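Local structure of putative DNA binding protein (3HTN) at residues K12-N16 with K17-S21; T26-V29 with K30-A34. The protein is of uncharacterised function but binds metal ions, and may also bind DNA. One frame throughout, in Å; residues are numbered along the deposited sequence. Where two conformers were deposited one is given.

Contact 1: K12-N16 with K17-S21; sequences KKIGN and KYIVS. With SO4 (sulfate ion), chain F.
Lys12 and Ile19 face each other as an antiparallel hydrogen-bonded pair, each backbone N-H given to the other's carbonyl; Ile19 N reaches Lys12 O at 2.9 Å. At the next hydrogen-bonded pair, beside the turn, Ile14 N gives to Lys17 O at 2.8 Å, while the return bond, Lys17 N to Ile14 O at 3.0 Å, arrives from above the carbonyl plane, 48° out of it. Gly15 has a positive phi, which by itself favours glycine, and its carbonyl O accepts from Lys13 NZ at 3.0 Å, in the conformer given, and from a water that also gives a weak bond to Lys17 O. On the way there the Lys13 chain, with CG anti to the backbone N (chi1 -171°), passes obliquely by the Tyr18 ring, Lys13 CG lying 3.5 Å from Tyr18 CE1.

At the loop, Asn16 splits its amide: ND2 gives a nearly straight bond to sulfate O1 (2.7 Å, 174°), and OD1 accepts from Lys17 NZ at 3.2 Å. The same ammonium also donates to sulfate O1, yet its strongest partner is Glu126 of the second subunit, in a salt bridge. Asn16 of both other subunits and Lys17 of the second also bind this sulfate, which probably comes from the crystallisation liquor and contacts all three chains. The whole is a β-hairpin with a two-residue loop, closed by a type II' turn, at the edge of the antiparallel sheet within this chain.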
loop_
_atom_site.group_PDB
_atom_site.type_symbol
_atom_site.label_atom_id
_atom_site.label_comp_id
_atom_site.label_asym_id
_atom_site.label_seq_id
_atom_site.Cartn_x
_atom_site.Cartn_y
_atom_site.Cartn_z
ATOM N N LYS A 12 14.808 12.709 -6.220
ATOM C CA LYS A 12 14.678 12.999 -7.635
ATOM C C LYS A 12 13.251 13.427 -7.928
ATOM O O LYS A 12 12.319 12.713 -7.622
ATOM C CB LYS A 12 15.036 11.775 -8.481
ATOM C CG LYS A 12 14.970 11.999 -9.978
ATOM C CD LYS A 12 15.372 10.724 -10.697
ATOM C CE LYS A 12 15.317 10.910 -12.196
ATOM N NZ LYS A 12 16.246 11.985 -12.655
ATOM N N LYS A 13 13.092 14.589 -8.545
ATOM C CA LYS A 13 11.773 15.067 -8.919
ATOM C C LYS A 13 11.367 14.501 -10.262
ATOM O O LYS A 13 12.114 14.625 -11.239
ATOM C CB LYS A 13 11.756 16.590 -9.003
ATOM C CG LYS A 13 10.372 17.183 -9.189
ATOM C CD LYS A 13 10.440 18.707 -9.112
ATOM C CE LYS A 13 9.067 19.338 -9.302
ATOM N NZ LYS A 13 8.527 19.072 -10.674
ATOM N N ILE A 14 10.172 13.924 -10.323
ATOM C CA ILE A 14 9.625 13.372 -11.574
ATOM C C ILE A 14 8.179 13.830 -11.679
ATOM O O ILE A 14 7.292 13.226 -11.093
ATOM C CB ILE A 14 9.670 11.848 -11.665
ATOM C CG1 ILE A 14 11.093 11.316 -11.451
ATOM C CG2 ILE A 14 9.168 11.435 -13.072
ATOM C CD1 ILE A 14 11.195 9.814 -11.466
ATOM N N GLY A 15 7.965 14.914 -12.413
ATOM C CA GLY A 15 6.643 15.481 -12.554
ATOM C C GLY A 15 6.099 15.928 -11.210
ATOM O O GLY A 15 6.768 16.669 -10.496
ATOM N N ASN A 16 4.926 15.402 -10.854
ATOM C CA ASN A 16 4.239 15.743 -9.609
ATOM C C ASN A 16 4.692 14.890 -8.416
ATOM O O ASN A 16 4.128 15.020 -7.331
ATOM C CB ASN A 16 2.706 15.628 -9.796
ATOM C CG ASN A 16 2.232 14.184 -10.111
ATOM O OD1 ASN A 16 3.010 13.335 -10.547
ATOM N ND2 ASN A 16 0.944 13.924 -9.901
ATOM N N LYS A 17 5.701 14.040 -8.622
ATOM C CA LYS A 17 6.210 13.164 -7.592
ATOM C C LYS A 17 7.684 13.392 -7.330
ATOM O O LYS A 17 8.404 13.980 -8.145
ATOM C CB LYS A 17 6.001 11.712 -8.019
ATOM C CG LYS A 17 4.535 11.350 -8.096
ATOM C CD LYS A 17 4.315 9.900 -8.438
ATOM C CE LYS A 17 2.871 9.668 -8.837
ATOM N NZ LYS A 17 2.667 10.134 -10.241
ATOM N N TYR A 18 8.115 12.906 -6.178
ATOM C CA TYR A 18 9.503 12.878 -5.805
ATOM C C TYR A 18 9.832 11.481 -5.328
ATOM O O TYR A 18 9.082 10.896 -4.573
ATOM C CB TYR A 18 9.807 13.841 -4.673
ATOM C CG TYR A 18 9.535 15.289 -4.953
ATOM C CD1 TYR A 18 10.527 16.100 -5.459
ATOM C CD2 TYR A 18 8.298 15.867 -4.650
ATOM C CE1 TYR A 18 10.288 17.449 -5.690
ATOM C CE2 TYR A 18 8.062 17.201 -4.872
ATOM C CZ TYR A 18 9.056 17.983 -5.388
ATOM O OH TYR A 18 8.811 19.320 -5.627
ATOM N N ILE A 19 10.958 10.960 -5.779
ATOM C CA ILE A 19 11.480 9.713 -5.268
ATOM C C ILE A 19 12.459 10.138 -4.194
ATOM O O ILE A 19 13.442 10.822 -4.499
ATOM C CB ILE A 19 12.194 8.874 -6.356
ATOM C CG1 ILE A 19 11.269 8.663 -7.560
ATOM C CG2 ILE A 19 12.675 7.572 -5.798
ATOM C CD1 ILE A 19 9.846 8.307 -7.248
ATOM N N VAL A 20 12.192 9.731 -2.956
ATOM C CA VAL A 20 13.008 10.136 -1.820
ATOM C C VAL A 20 13.738 8.936 -1.257
ATOM O O VAL A 20 13.114 7.927 -0.938
ATOM C CB VAL A 20 12.158 10.793 -0.744
ATOM C CG1 VAL A 20 13.012 11.254 0.432
ATOM C CG2 VAL A 20 11.377 11.946 -1.363
ATOM N N SER A 21 15.064 9.055 -1.186
ATOM C CA SER A 21 15.934 8.061 -0.600
ATOM C C SER A 21 16.457 8.605 0.711
ATOM O O SER A 21 17.281 9.508 0.731
ATOM C CB SER A 21 17.054 7.710 -1.564
ATOM O OG SER A 21 17.859 6.707 -1.009
HETATM S S SO4 F . -0.632 10.475 -11.472
HETATM O O1 SO4 F . -0.014 11.481 -10.613
HETATM O O2 SO4 F . 0.287 10.126 -12.551
HETATM O O3 SO4 F . -1.866 11.005 -12.043
HETATM O O4 SO4 F . -0.930 9.277 -10.674
HETATM O O HOH W 1 6.996 16.972 -7.754
#

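Contact 2: T26-V29 with K30-A34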
loop_
_atom_site.group_PDB
_atom_site.type_symbol
_atom_site.label_atom_id
_atom_site.label_comp_id
_atom_site.label_asym_id
_atom_site.label_seq_id
_atom_site.Cartn_x
_atom_site.Cartn_y
_atom_site.Cartn_z
ATOM N N THR A 26 18.761 7.202 9.928
ATOM C CA THR A 26 18.008 8.423 10.077
ATOM C C THR A 26 16.579 8.082 10.448
ATOM O O THR A 26 16.057 7.063 9.983
ATOM C CB THR A 26 18.053 9.167 8.745
ATOM O OG1 THR A 26 19.434 9.414 8.417
ATOM C CG2 THR A 26 17.325 10.482 8.790
ATOM N N GLU A 27 15.958 8.910 11.286
ATOM C CA GLU A 27 14.579 8.716 11.689
ATOM C C GLU A 27 13.700 9.171 10.516
ATOM O O GLU A 27 13.720 10.343 10.113
ATOM C CB GLU A 27 14.271 9.433 13.012
ATOM C CG GLU A 27 13.047 8.851 13.703
ATOM C CD GLU A 27 11.777 9.309 13.075
ATOM O OE1 GLU A 27 11.517 10.527 13.138
ATOM O OE2 GLU A 27 11.083 8.470 12.502
ATOM N N ILE A 28 12.927 8.224 10.002
ATOM C CA ILE A 28 12.203 8.394 8.727
ATOM C C ILE A 28 11.091 9.444 8.758
ATOM O O ILE A 28 10.875 10.175 7.779
ATOM C CB ILE A 28 11.663 7.025 8.273
ATOM C CG1 ILE A 28 12.832 6.108 7.902
ATOM C CG2 ILE A 28 10.688 7.148 7.090
ATOM C CD1 ILE A 28 12.445 4.641 7.717
ATOM N N VAL A 29 10.377 9.521 9.878
ATOM C CA VAL A 29 9.252 10.442 9.991
ATOM C C VAL A 29 9.755 11.884 10.022
ATOM O O VAL A 29 9.257 12.728 9.279
ATOM C CB VAL A 29 8.347 10.094 11.194
ATOM C CG1 VAL A 29 7.244 11.141 11.331
ATOM C CG2 VAL A 29 7.781 8.687 11.052
ATOM N N LYS A 30 10.797 12.136 10.815
ATOM C CA LYS A 30 11.467 13.426 10.859
ATOM C C LYS A 30 11.958 13.816 9.457
ATOM O O LYS A 30 11.785 14.949 9.023
ATOM C CB LYS A 30 12.657 13.359 11.817
ATOM C CG LYS A 30 13.417 14.681 12.060
ATOM C CD LYS A 30 14.654 14.450 12.905
ATOM C CE LYS A 30 15.542 15.700 12.954
ATOM N NZ LYS A 30 16.816 15.460 13.721
ATOM N N ALA A 31 12.585 12.873 8.767
ATOM C CA ALA A 31 13.108 13.133 7.437
ATOM C C ALA A 31 12.004 13.460 6.443
ATOM O O ALA A 31 12.117 14.397 5.653
ATOM C CB ALA A 31 13.957 11.959 6.939
ATOM N N LEU A 32 10.936 12.683 6.462
ATOM C CA LEU A 32 9.819 12.959 5.541
ATOM C C LEU A 32 9.177 14.296 5.825
ATOM O O LEU A 32 8.805 15.018 4.884
ATOM C CB LEU A 32 8.790 11.836 5.563
ATOM C CG LEU A 32 9.259 10.512 4.965
ATOM C CD1 LEU A 32 8.331 9.368 5.365
ATOM C CD2 LEU A 32 9.384 10.547 3.424
ATOM N N ASN A 33 9.022 14.639 7.101
ATOM C CA ASN A 33 8.496 15.955 7.472
ATOM C C ASN A 33 9.370 17.043 6.881
ATOM O O ASN A 33 8.881 17.946 6.196
ATOM C CB ASN A 33 8.410 16.126 9.001
ATOM C CG ASN A 33 7.138 15.549 9.587
ATOM O OD1 ASN A 33 6.064 16.132 9.462
ATOM N ND2 ASN A 33 7.257 14.417 10.254
ATOM N N ALA A 34 10.675 16.908 7.097
ATOM C CA ALA A 34 11.655 17.889 6.626
ATOM C C ALA A 34 11.629 18.032 5.097
ATOM O O ALA A 34 11.725 19.153 4.568
ATOM C CB ALA A 34 13.044 17.494 7.099
#
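With CG anti to its backbone N (chi1 -159°) and the chain bent at chi2 (-77°), Glu27 folds its carboxylate back over the start of the helix, where OE1 accepts from Lys30 N at 2.9 Å and OE2 from Val29 N at 2.9 Å. Both N-H groups come from well out of the carboxylate plane. Asn33, whose CG lies beside its own backbone N (chi1 -84°), turns its amide toward the preceding turn: ND2 donates to Val29 O at 2.8 Å from well above the carbonyl plane. That oxygen already receives Asn33 N, and in the Asn33 conformer given two donors from one residue thus grip it.

Glu27 is the N-cap of helix 28-39, and a carboxylate suits the place because it accepts from N-H groups of the first turn and would favourably meet the positive end of the helix dipole. OE2 has a further donor in Ala115 N, tying the cap to strand 107-117. With an alanine here, the N-H groups of Val29 and Lys30 would probably lose these acceptors, the first turn would be likely to fray, and the side-chain link to Ala115 would go.

The apolar side of the turn is carried by Ile28 and Leu32, side by side and pointing the same way, with Ile28 CG2 3.7 Å from Leu32 CD1. Branched aliphatic chains suit this buried side, for both pack on Ile22 of strand 17-22. Across the same turn Thr26 CG2 meets Ala31 CB at 4.1 Å, and Met8 packs on both residues.

From the N terminus the chain first runs along strand 9-14 and doubles back in contact 1, whose hairpin is closed before contact 2 begins; the two stand in series, neither nesting nor crossing. Strand 17-22 then leads through a short loop into helix 28-39, where contact 2 forms the first turns and, lying along one helix, closes no loop. The centres lie 16 Å apart, and although the nearest atoms approach to about 5 Å, the two do not touch. The edge-to-face pair of Tyr18 and Phe35 joins the hairpin to the helix further on. Contact 1 borders strand 120-127 and the neighbouring subunits, whereas contact 2 seats the helix against strands 91-101 and 107-117 within its own chain.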